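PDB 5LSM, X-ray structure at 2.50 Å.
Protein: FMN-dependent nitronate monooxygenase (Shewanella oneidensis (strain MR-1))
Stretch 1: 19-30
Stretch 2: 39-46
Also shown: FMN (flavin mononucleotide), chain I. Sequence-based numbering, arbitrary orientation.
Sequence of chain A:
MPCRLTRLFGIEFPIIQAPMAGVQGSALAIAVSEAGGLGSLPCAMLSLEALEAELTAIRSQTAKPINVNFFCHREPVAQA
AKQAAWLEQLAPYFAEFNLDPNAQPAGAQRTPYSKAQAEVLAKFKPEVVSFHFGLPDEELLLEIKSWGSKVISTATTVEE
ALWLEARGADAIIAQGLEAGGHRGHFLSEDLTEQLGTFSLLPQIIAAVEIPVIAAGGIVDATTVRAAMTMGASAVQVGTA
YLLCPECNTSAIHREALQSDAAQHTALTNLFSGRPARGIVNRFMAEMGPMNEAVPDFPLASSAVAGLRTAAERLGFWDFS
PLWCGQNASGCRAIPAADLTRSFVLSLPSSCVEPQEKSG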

ATOM      1  N   PRO A  19     -16.537  -3.229  11.418  1.00 30.36           N
ATOM      2  CA  PRO A  19     -16.868  -4.377  12.271  1.00 31.04           C
ATOM      3  C   PRO A  19     -15.626  -5.187  12.555  1.00 31.23           C
ATOM      4  O   PRO A  19     -15.029  -5.701  11.632  1.00 28.13           O
ATOM      5  N   MET A  20     -15.225  -5.276  13.815  1.00 32.09           N
ATOM      6  CA  MET A  20     -13.959  -5.898  14.148  1.00 31.96           C
ATOM      7  C   MET A  20     -14.185  -7.072  15.077  1.00 35.27           C
ATOM      8  O   MET A  20     -14.437  -6.895  16.266  1.00 40.77           O
ATOM      9  N   ALA A  21     -14.175  -8.276  14.507  1.00 38.47           N
ATOM     10  CA  ALA A  21     -14.591  -9.470  15.240  1.00 39.89           C
ATOM     11  C   ALA A  21     -13.574  -9.789  16.326  1.00 43.35           C
ATOM     12  O   ALA A  21     -12.378  -9.867  16.059  1.00 46.48           O
ATOM     13  N   GLY A  22     -14.053  -9.878  17.563  1.00 44.24           N
ATOM     14  CA  GLY A  22     -13.241 -10.338  18.671  1.00 41.35           C
ATOM     15  C   GLY A  22     -12.775  -9.225  19.578  1.00 41.25           C
ATOM     16  O   GLY A  22     -12.268  -9.482  20.661  1.00 51.31           O
ATOM     17  N   VAL A  23     -12.909  -7.985  19.129  1.00 39.07           N
ATOM     18  CA  VAL A  23     -12.494  -6.848  19.926  1.00 34.04           C
ATOM     19  C   VAL A  23     -13.664  -5.960  20.268  1.00 33.05           C
ATOM     20  O   VAL A  23     -13.490  -4.932  20.904  1.00 36.57           O
ATOM     21  N   GLN A  24     -14.862  -6.323  19.834  1.00 35.09           N
ATOM     22  CA  GLN A  24     -15.916  -5.340  19.769  1.00 37.72           C
ATOM     23  C   GLN A  24     -17.324  -5.937  19.603  1.00 32.11           C
ATOM     24  O   GLN A  24     -17.506  -6.914  18.887  1.00 32.68           O
ATOM     25  N   GLY A  25     -18.303  -5.329  20.275  1.00 30.97           N
ATOM     26  CA  GLY A  25     -19.721  -5.680  20.127  1.00 28.51           C
ATOM     27  C   GLY A  25     -20.693  -4.500  20.207  1.00 30.13           C
ATOM     28  O   GLY A  25     -20.433  -3.432  19.685  1.00 28.08           O
ATOM     29  N   SER A  26     -21.833  -4.712  20.847  1.00 31.04           N
ATOM     30  CA  SER A  26     -22.907  -3.735  20.868  1.00 28.89           C
ATOM     31  C   SER A  26     -22.507  -2.349  21.371  1.00 31.86           C
ATOM     32  O   SER A  26     -23.023  -1.326  20.875  1.00 30.77           O
ATOM     33  N   ALA A  27     -21.664  -2.288  22.400  1.00 32.28           N
ATOM     34  CA  ALA A  27     -21.409  -0.989  23.055  1.00 32.42           C
ATOM     35  C   ALA A  27     -20.700   0.018  22.122  1.00 33.48           C
ATOM     36  O   ALA A  27     -20.998   1.230  22.156  1.00 41.74           O
ATOM     37  N   LEU A  28     -19.849  -0.488  21.231  1.00 28.80           N
ATOM     38  CA  LEU A  28     -19.174   0.373  20.252  1.00 28.43           C
ATOM     39  C   LEU A  28     -20.116   0.704  19.089  1.00 30.14           C
ATOM     40  O   LEU A  28     -20.224   1.863  18.662  1.00 27.86           O
ATOM     41  N   ALA A  29     -20.819  -0.307  18.591  1.00 29.93           N
ATOM     42  CA  ALA A  29     -21.850  -0.070  17.581  1.00 32.35           C
ATOM     43  C   ALA A  29     -22.894   0.969  18.050  1.00 29.19           C
ATOM     44  O   ALA A  29     -23.165   1.931  17.353  1.00 29.43           O
ATOM     45  N   ILE A  30     -23.406   0.809  19.264  1.00 28.88           N
ATOM     46  CA  ILE A  30     -24.363   1.769  19.829  1.00 27.59           C
ATOM     47  C   ILE A  30     -23.782   3.181  19.814  1.00 27.30           C
ATOM     48  O   ILE A  30     -24.435   4.131  19.389  1.00 27.11           O
ATOM     49  N   GLY A  39     -22.727   2.413  13.128  1.00 29.02           N
ATOM     50  CA  GLY A  39     -22.109   1.418  14.013  1.00 28.43           C
ATOM     51  C   GLY A  39     -22.270   0.012  13.468  1.00 26.87           C
ATOM     52  O   GLY A  39     -23.204  -0.258  12.725  1.00 30.22           O
ATOM     53  N   SER A  40     -21.367  -0.882  13.843  1.00 25.02           N
ATOM     54  CA  SER A  40     -21.259  -2.177  13.200  1.00 25.58           C
ATOM     55  C   SER A  40     -21.072  -3.288  14.219  1.00 29.77           C
ATOM     56  O   SER A  40     -20.245  -3.168  15.136  1.00 27.57           O
ATOM     57  N   LEU A  41     -21.852  -4.363  14.053  1.00 30.99           N
ATOM     58  CA  LEU A  41     -21.727  -5.568  14.870  1.00 32.88           C
ATOM     59  C   LEU A  41     -21.041  -6.652  14.041  1.00 31.24           C
ATOM     60  O   LEU A  41     -21.578  -7.094  13.018  1.00 27.96           O
ATOM     61  N   PRO A  42     -19.802  -7.001  14.417  1.00 31.88           N
ATOM     62  CA  PRO A  42     -19.151  -8.152  13.789  1.00 30.92           C
ATOM     63  C   PRO A  42     -19.808  -9.450  14.255  1.00 29.65           C
ATOM     64  O   PRO A  42     -19.929  -9.670  15.455  1.00 27.48           O
ATOM     65  N   CYS A  43     -20.300 -10.249  13.310  1.00 31.45           N
ATOM     66  CA  CYS A  43     -21.006 -11.495  13.640  1.00 32.84           C
ATOM     67  C   CYS A  43     -20.268 -12.776  13.293  1.00 30.49           C
ATOM     68  O   CYS A  43     -20.761 -13.843  13.584  1.00 33.90           O
ATOM     69  N   ALA A  44     -19.068 -12.686  12.732  1.00 32.99           N
ATOM     70  CA  ALA A  44     -18.371 -13.886  12.261  1.00 35.34           C
ATOM     71  C   ALA A  44     -18.140 -14.927  13.375  1.00 36.32           C
ATOM     72  O   ALA A  44     -18.136 -16.127  13.108  1.00 46.89           O
ATOM     73  N   MET A  45     -17.899 -14.473  14.599  1.00 32.33           N
ATOM     74  CA  MET A  45     -17.589 -15.385  15.699  1.00 36.48           C
ATOM     75  C   MET A  45     -18.751 -15.621  16.684  1.00 37.12           C
ATOM     76  O   MET A  45     -18.540 -16.193  17.744  1.00 33.10           O
ATOM     77  N   LEU A  46     -19.965 -15.194  16.342  1.00 35.03           N
ATOM     78  CA  LEU A  46     -21.099 -15.269  17.281  1.00 34.18           C
ATOM     79  C   LEU A  46     -21.907 -16.542  17.066  1.00 28.91           C
ATOM     80  O   LEU A  46     -22.263 -16.865  15.960  1.00 26.86           O
TER

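How do the two backbones meet at Gly 39? Its CA lies 3.9 Å from the CA of Ala 29, and the contact is a CA-H...O one, from Gly 39 CA to Ala 29 O at 3.5 Å. A CB here would point toward the helix and lie 2.0 Å from Ala 29 O, a clash, so the lack of a side chain is what permits this approach. The strand then runs nearly antiparallel to the helix, at 160°.

What do Ser 40 and Leu 41 offer to the first stretch? The CA-to-CB bond of Ser 40 points toward it, chi1 is m, and Ser 40 CB packs 3.9 Å from Pro 19 CD. Its carbonyl does the polar work: Gln 24 NE2 donates a hydrogen bond to Ser 40 O at 2.6 Å, while the methyl of Ala 29, which points toward the strand, places its CB 3.5 Å from the same Ser 40 O. The Gln 24 side chain leaves its backbone sideways, with chi1 t and chi2 at -100°, and its amide end reaches the strand. That end is held within its own stretch too, since Gln 24 OE1 accepts from Met 20 N at 3.0 Å and Gln 24 NE2 also donates to Gly 25 O at 3.0 Å. Leu 41 starts away from the first stretch, yet its t, p rotamer brings Leu 41 CD1 back to 4.0 Å from Gly 25 CA, at the N-cap of the helix.

Why is Pro 42 the center of the packing? It has the largest area covered by the opposing stretch; its CA-to-CB bond points toward that stretch, and its ring is C-gamma endo. Pro 42 CB lies 4.1 Å from Pro 19 CB and 3.9 Å from Ala 21 CB, while Pro 42 CG sits 3.5 Å from Met 20 O and Pro 42 CD 3.2 Å from Gln 24 OE1.

How does the contact end, and where does the flavin come in? Cys 43 points away as a type I turn begins, closing with Leu 46 N to Cys 43 O at 3.2 Å. Within the turn Met 45 points toward the first stretch; its m, t, t side chain carries Met 45 SD to 4.1 Å from Ala 21 CB. Ala 21 N donates to FMN N5 and to FMN O4, each at 3.2 Å. The residue whose methyl packs on Pro 42 and Met 45 therefore also binds the flavin through its backbone.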

ATOM      1  CB  PRO A  19     -17.803  -5.195  11.392  1.00 29.67           C
ATOM      2  CG  PRO A  19     -17.380  -4.862  10.005  1.00 29.85           C
ATOM      3  CD  PRO A  19     -17.111  -3.388  10.071  1.00 30.91           C
ATOM      4  CB  MET A  20     -13.023  -4.871  14.755  1.00 32.92           C
ATOM      5  CG  MET A  20     -12.683  -3.765  13.772  1.00 32.63           C
ATOM      6  SD  MET A  20     -11.589  -2.510  14.423  1.00 32.32           S
ATOM      7  CE  MET A  20     -12.707  -1.513  15.387  1.00 33.03           C
ATOM      8  CB  ALA A  21     -14.740 -10.650  14.301  1.00 40.13           C
ATOM      9  CB  VAL A  23     -11.428  -5.996  19.197  1.00 40.66           C
ATOM     10  CG1 VAL A  23     -10.129  -6.768  19.081  1.00 43.74           C
ATOM     11  CG2 VAL A  23     -11.919  -5.534  17.820  1.00 37.92           C
ATOM     12  CB  GLN A  24     -15.564  -4.391  18.631  1.00 39.99           C
ATOM     13  CG  GLN A  24     -16.618  -3.386  18.301  1.00 44.99           C
ATOM     14  CD  GLN A  24     -17.433  -3.771  17.091  1.00 39.64           C
ATOM     15  OE1 GLN A  24     -16.892  -4.090  16.018  1.00 28.55           O
ATOM     16  NE2 GLN A  24     -18.743  -3.654  17.227  1.00 40.62           N
ATOM     17  CB  SER A  26     -24.073  -4.256  21.716  1.00 32.40           C
ATOM     18  OG  SER A  26     -23.628  -4.843  22.933  1.00 29.51           O
ATOM     19  CB  ALA A  27     -20.647  -1.168  24.361  1.00 28.27           C
ATOM     20  CB  LEU A  28     -17.882  -0.282  19.739  1.00 25.53           C
ATOM     21  CG  LEU A  28     -17.107   0.541  18.711  1.00 25.02           C
ATOM     22  CD1 LEU A  28     -16.599   1.819  19.339  1.00 24.13           C
ATOM     23  CD2 LEU A  28     -15.973  -0.255  18.081  1.00 23.00           C
ATOM     24  CB  ALA A  29     -22.517  -1.378  17.183  1.00 31.47           C
ATOM     25  CB  ILE A  30     -24.713   1.408  21.298  1.00 30.08           C
ATOM     26  CG1 ILE A  30     -25.582   0.137  21.364  1.00 30.20           C
ATOM     27  CG2 ILE A  30     -25.425   2.564  21.992  1.00 29.69           C
ATOM     28  CD1 ILE A  30     -25.532  -0.560  22.708  1.00 28.23           C
ATOM     29  CB  SER A  40     -20.080  -2.194  12.226  1.00 26.87           C
ATOM     30  OG  SER A  40     -20.230  -1.216  11.215  1.00 26.80           O
ATOM     31  CB  LEU A  41     -23.107  -6.048  15.357  1.00 31.55           C
ATOM     32  CG  LEU A  41     -23.119  -7.316  16.226  1.00 34.07           C
ATOM     33  CD1 LEU A  41     -22.335  -7.142  17.506  1.00 33.31           C
ATOM     34  CD2 LEU A  41     -24.531  -7.781  16.557  1.00 35.32           C
ATOM     35  CB  PRO A  42     -17.710  -8.053  14.287  1.00 30.51           C
ATOM     36  CG  PRO A  42     -17.796  -7.326  15.598  1.00 28.96           C
ATOM     37  CD  PRO A  42     -19.014  -6.450  15.541  1.00 28.45           C
ATOM     38  CB  CYS A  43     -22.375 -11.514  12.972  1.00 29.56           C
ATOM     39  SG  CYS A  43     -23.365 -10.121  13.508  1.00 36.36           S
ATOM     40  CB  ALA A  44     -17.047 -13.508  11.597  1.00 35.40           C
ATOM     41  CB  MET A  45     -16.399 -14.855  16.496  1.00 41.21           C
ATOM     42  CG  MET A  45     -15.145 -14.622  15.687  1.00 46.40           C
ATOM     43  SD  MET A  45     -13.864 -13.868  16.705  1.00 60.45           S
ATOM     44  CE  MET A  45     -12.419 -14.262  15.719  1.00 64.78           C
ATOM     45  CB  LEU A  46     -22.022 -14.046  17.110  1.00 34.60           C
ATOM     46  CG  LEU A  46     -21.772 -12.828  18.006  1.00 37.39           C
ATOM     47  CD1 LEU A  46     -20.316 -12.682  18.394  1.00 37.85           C
ATOM     48  CD2 LEU A  46     -22.271 -11.547  17.343  1.00 42.22           C
TER
HETATM   49  N1  FMN I 401     -13.793  -6.710   8.461  1.00 45.96           N
HETATM   50  C2  FMN I 401     -14.884  -7.527   8.403  1.00 44.75           C
HETATM   51  O2  FMN I 401     -15.580  -7.549   7.356  1.00 50.31           O
HETATM   52  N3  FMN I 401     -15.233  -8.337   9.424  1.00 46.11           N
HETATM   53  C4  FMN I 401     -14.529  -8.376  10.565  1.00 43.67           C
HETATM   54  O4  FMN I 401     -14.844  -9.130  11.503  1.00 35.35           O
HETATM   55  C4A FMN I 401     -13.331  -7.523  10.686  1.00 44.97           C
HETATM   56  N5  FMN I 401     -12.618  -7.507  11.814  1.00 48.31           N
HETATM   57  C5A FMN I 401     -11.567  -6.683  11.967  1.00 50.46           C
HETATM   58  C6  FMN I 401     -10.893  -6.710  13.185  1.00 49.69           C
HETATM   59  C7  FMN I 401      -9.814  -5.880  13.410  1.00 45.30           C
HETATM   60  C7M FMN I 401      -9.105  -5.971  14.736  1.00 43.61           C
HETATM   61  C8  FMN I 401      -9.369  -4.951  12.331  1.00 41.56           C
HETATM   62  C8M FMN I 401      -8.178  -4.050  12.573  1.00 42.69           C
HETATM   63  C9  FMN I 401     -10.041  -4.924  11.100  1.00 40.78           C
HETATM   64  C9A FMN I 401     -11.140  -5.767  10.867  1.00 45.83           C
HETATM   65  N10 FMN I 401     -11.903  -5.762   9.657  1.00 47.05           N
HETATM   66  C10 FMN I 401     -12.994  -6.652   9.550  1.00 42.72           C
HETATM   67  C1' FMN I 401     -11.551  -4.923   8.498  1.00 46.15           C
HETATM   68  C2' FMN I 401     -12.198  -3.550   8.581  1.00 45.52           C
HETATM   69  O2' FMN I 401     -13.567  -3.654   8.149  1.00 46.76           O
HETATM   70  C3' FMN I 401     -11.451  -2.532   7.708  1.00 40.25           C
HETATM   71  O3' FMN I 401     -11.201  -3.098   6.416  1.00 37.97           O
HETATM   72  C4' FMN I 401     -10.098  -2.096   8.273  1.00 37.41           C
HETATM   73  O4' FMN I 401     -10.085  -1.996   9.702  1.00 31.76           O
HETATM   74  C5' FMN I 401      -9.734  -0.760   7.645  1.00 34.79           C
HETATM   75  O5' FMN I 401      -8.402  -0.373   7.974  1.00 32.72           O
HETATM   76  P   FMN I 401      -7.998   0.383   9.335  1.00 26.93           P
HETATM   77  O1P FMN I 401      -9.153   1.280   9.721  1.00 28.13           O
HETATM   78  O2P FMN I 401      -6.752   1.131   8.936  1.00 26.88           O
HETATM   79  O3P FMN I 401      -7.780  -0.756  10.267  1.00 27.63           O